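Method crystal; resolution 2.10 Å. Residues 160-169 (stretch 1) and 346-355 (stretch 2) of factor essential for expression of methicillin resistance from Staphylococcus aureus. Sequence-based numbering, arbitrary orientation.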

# COMPACT_ATOMS: atom_id res chain seq x y z
N VAL A 160 0.80 3.31 -8.69
CA VAL A 160 -0.33 2.38 -8.71
C VAL A 160 -0.31 1.36 -9.84
O VAL A 160 -0.10 1.71 -11.00
N LEU A 161 -0.54 0.10 -9.49
CA LEU A 161 -0.56 -1.01 -10.44
C LEU A 161 -2.00 -1.43 -10.72
O LEU A 161 -2.72 -1.88 -9.82
N ASP A 162 -2.42 -1.28 -11.97
CA ASP A 162 -3.77 -1.63 -12.37
C ASP A 162 -3.89 -3.13 -12.61
O ASP A 162 -3.13 -3.70 -13.40
N LEU A 163 -4.83 -3.76 -11.92
CA LEU A 163 -5.01 -5.21 -12.06
C LEU A 163 -6.27 -5.59 -12.84
O LEU A 163 -6.53 -6.78 -13.05
N LYS A 164 -7.05 -4.60 -13.25
CA LYS A 164 -8.29 -4.88 -13.97
C LYS A 164 -8.04 -5.76 -15.19
O LYS A 164 -7.20 -5.45 -16.04
N ASP A 165 -8.78 -6.87 -15.26
CA ASP A 165 -8.69 -7.82 -16.37
C ASP A 165 -7.32 -8.48 -16.57
O ASP A 165 -6.96 -8.88 -17.68
N LYS A 166 -6.56 -8.59 -15.49
CA LYS A 166 -5.25 -9.22 -15.58
C LYS A 166 -5.13 -10.39 -14.63
O LYS A 166 -5.81 -10.44 -13.60
N THR A 167 -4.31 -11.36 -15.01
CA THR A 167 -4.05 -12.54 -14.20
C THR A 167 -2.65 -12.36 -13.66
O THR A 167 -1.91 -11.46 -14.08
N ALA A 168 -2.27 -13.24 -12.74
CA ALA A 168 -0.94 -13.21 -12.15
C ALA A 168 0.13 -13.34 -13.24
O ALA A 168 1.19 -12.70 -13.16
N ASP A 169 -0.13 -14.18 -14.25
CA ASP A 169 0.84 -14.37 -15.33
C ASP A 169 1.03 -13.08 -16.11
O ASP A 169 2.14 -12.78 -16.54
N GLN A 346 5.46 -8.57 -1.58
CA GLN A 346 4.68 -7.91 -2.63
C GLN A 346 3.87 -8.94 -3.43
O GLN A 346 2.69 -8.72 -3.72
N TRP A 347 4.49 -10.07 -3.78
CA TRP A 347 3.77 -11.06 -4.57
C TRP A 347 2.56 -11.62 -3.83
O TRP A 347 1.52 -11.89 -4.44
N GLU A 348 2.69 -11.81 -2.52
CA GLU A 348 1.58 -12.34 -1.73
C GLU A 348 0.37 -11.40 -1.80
O GLU A 348 -0.75 -11.84 -2.00
N MET A 349 0.61 -10.10 -1.63
CA MET A 349 -0.49 -9.15 -1.62
C MET A 349 -1.05 -8.81 -3.00
O MET A 349 -2.24 -8.51 -3.13
N ILE A 350 -0.21 -8.85 -4.03
CA ILE A 350 -0.70 -8.61 -5.39
C ILE A 350 -1.65 -9.78 -5.69
O ILE A 350 -2.72 -9.59 -6.28
N ASN A 351 -1.26 -10.99 -5.28
CA ASN A 351 -2.11 -12.16 -5.50
C ASN A 351 -3.37 -12.12 -4.67
O ASN A 351 -4.43 -12.60 -5.11
N TYR A 352 -3.27 -11.54 -3.47
CA TYR A 352 -4.44 -11.40 -2.61
C TYR A 352 -5.49 -10.62 -3.42
O TYR A 352 -6.63 -11.06 -3.56
N ALA A 353 -5.08 -9.48 -3.97
CA ALA A 353 -5.97 -8.63 -4.76
C ALA A 353 -6.56 -9.37 -5.98
O ALA A 353 -7.77 -9.28 -6.24
N LEU A 354 -5.72 -10.08 -6.71
CA LEU A 354 -6.16 -10.83 -7.89
C LEU A 354 -7.18 -11.92 -7.53
O LEU A 354 -8.19 -12.09 -8.20
N ASN A 355 -6.89 -12.66 -6.46
CA ASN A 355 -7.76 -13.74 -6.03
C ASN A 355 -9.08 -13.28 -5.40
O ASN A 355 -10.08 -13.99 -5.48

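No hydrogen bond crosses between these two stretches, although the first stretch contains a type II turn with charged side chains; the 360 Å² they bury together is held by apolar packing. The example illustrates a general principle: a helix can receive an irregular segment through a few well-placed aliphatic side chains while its charged turn side chains K164 and D165 point away.

L354 is the centre of the arrangement. Its CA-to-CB bond points toward the other stretch, and its m,t rotamer spreads the two methyls over the turn and the start of the following helix. L354 CD2 lies 4.0 Å from L163 CB and 3.4 Å from the backbone O of K166, while L354 CD1 reaches A168, 3.5 Å from its CA and 3.8 Å from its CB. L163, also m,t and also directed toward the helix, answers from the first position of the turn: L163 CD1 sits 3.5 Å from A353 CB, a close apolar contact, and L163 CD2 is 4.4 Å from I350 CG2. Further along, L161 (t,p) extends CD2 to within 4.2 Å of I350 CD1, the isoleucine being m,t.

A168 shows how much a single methyl can do. Besides meeting L354, A168 CB lies 3.9 Å from W347 CH2 and 3.8 Å from N351 OD1. W347 (chi1 t) has a sideways CA-to-CB bond, but its far end comes nearer, and A168 O approaches the ring edge, 3.5 Å from W347 CH2.

Several polar partners lie within a stretch. K164 N donates to D162 OD1 at 2.9 Å, and the type II turn from L163 to K166 closes through K166 N to L163 O at 3.0 Å. In the helix, N351 ND2 donates to W347 O at 3.0 Å, though the place of ND2 is less sure. T167 (chi1 p), whose side chain caps a backbone N just past the stretch, also points away.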

# COMPACT_ATOMS: atom_id res chain seq x y z
CB VAL A 160 -1.64 3.19 -8.81
CG1 VAL A 160 -2.86 2.26 -8.71
CG2 VAL A 160 -1.66 4.26 -7.72
CB LEU A 161 0.21 -2.20 -9.88
CG LEU A 161 0.28 -3.48 -10.73
CD1 LEU A 161 0.98 -3.18 -12.07
CD2 LEU A 161 1.05 -4.55 -9.96
CB ASP A 162 -4.16 -0.85 -13.63
CG ASP A 162 -5.56 -1.19 -14.11
OD1 ASP A 162 -6.35 -1.77 -13.33
OD2 ASP A 162 -5.88 -0.86 -15.28
CB LEU A 163 -5.05 -5.85 -10.68
CG LEU A 163 -3.86 -5.63 -9.72
CD1 LEU A 163 -4.16 -6.33 -8.40
CD2 LEU A 163 -2.57 -6.16 -10.32
CB LYS A 164 -8.96 -3.57 -14.41
CG LYS A 164 -10.33 -3.77 -15.07
CD LYS A 164 -11.32 -4.39 -14.07
CE LYS A 164 -12.68 -4.68 -14.67
NZ LYS A 164 -13.62 -5.17 -13.62
CB ASP A 165 -9.14 -7.16 -17.68
CG ASP A 165 -10.62 -6.76 -17.65
OD1 ASP A 165 -11.38 -7.35 -16.86
OD2 ASP A 165 -11.01 -5.87 -18.43
CB LYS A 166 -4.15 -8.19 -15.29
CG LYS A 166 -3.83 -7.37 -16.52
CD LYS A 166 -3.20 -6.05 -16.22
CE LYS A 166 -2.99 -5.28 -17.52
NZ LYS A 166 -2.55 -3.87 -17.29
CB THR A 167 -4.03 -13.83 -15.03
OG1 THR A 167 -2.93 -13.78 -15.94
CG2 THR A 167 -5.34 -14.00 -15.80
CB ALA A 168 -0.82 -14.32 -11.15
CB ASP A 169 0.41 -15.49 -16.29
CG ASP A 169 0.47 -16.86 -15.65
OD1 ASP A 169 1.31 -17.06 -14.74
OD2 ASP A 169 -0.31 -17.74 -16.06
CB GLN A 346 5.58 -7.13 -3.59
CG GLN A 346 6.31 -5.90 -2.97
CD GLN A 346 5.34 -4.93 -2.31
OE1 GLN A 346 4.29 -4.59 -2.87
NE2 GLN A 346 5.70 -4.45 -1.13
CB TRP A 347 4.71 -12.20 -4.97
CG TRP A 347 4.11 -13.11 -6.01
CD1 TRP A 347 3.98 -14.47 -5.93
CD2 TRP A 347 3.59 -12.74 -7.30
NE1 TRP A 347 3.41 -14.96 -7.08
CE2 TRP A 347 3.16 -13.93 -7.93
CE3 TRP A 347 3.44 -11.52 -7.97
CZ2 TRP A 347 2.60 -13.93 -9.22
CZ3 TRP A 347 2.89 -11.52 -9.25
CH2 TRP A 347 2.47 -12.72 -9.85
CB GLU A 348 2.00 -12.52 -0.26
CG GLU A 348 0.86 -12.91 0.71
CD GLU A 348 0.45 -14.37 0.61
OE1 GLU A 348 1.35 -15.24 0.55
OE2 GLU A 348 -0.77 -14.67 0.61
CB MET A 349 -0.08 -7.92 -0.83
CG MET A 349 0.24 -8.26 0.66
SD MET A 349 -1.05 -9.25 1.54
CE MET A 349 -2.38 -8.24 1.30
CB ILE A 350 0.45 -8.62 -6.42
CG1 ILE A 350 1.25 -7.32 -6.32
CG2 ILE A 350 -0.09 -8.86 -7.81
CD1 ILE A 350 2.49 -7.29 -7.19
CB ASN A 351 -1.33 -13.45 -5.24
CG ASN A 351 -0.65 -13.97 -6.50
OD1 ASN A 351 -1.32 -14.48 -7.39
ND2 ASN A 351 0.67 -13.80 -6.59
CB TYR A 352 -4.08 -10.62 -1.35
CG TYR A 352 -5.26 -10.41 -0.41
CD1 TYR A 352 -5.34 -11.11 0.80
CD2 TYR A 352 -6.29 -9.52 -0.74
CE1 TYR A 352 -6.43 -10.92 1.67
CE2 TYR A 352 -7.38 -9.33 0.11
CZ TYR A 352 -7.45 -10.03 1.31
OH TYR A 352 -8.52 -9.86 2.15
CB ALA A 353 -5.23 -7.37 -5.23
CB LEU A 354 -4.97 -11.49 -8.59
CG LEU A 354 -3.96 -10.59 -9.27
CD1 LEU A 354 -2.76 -11.42 -9.75
CD2 LEU A 354 -4.64 -9.86 -10.43
CB ASN A 355 -7.02 -14.64 -5.03
CG ASN A 355 -5.82 -15.34 -5.65
OD1 ASN A 355 -5.77 -15.56 -6.85
ND2 ASN A 355 -4.86 -15.70 -4.81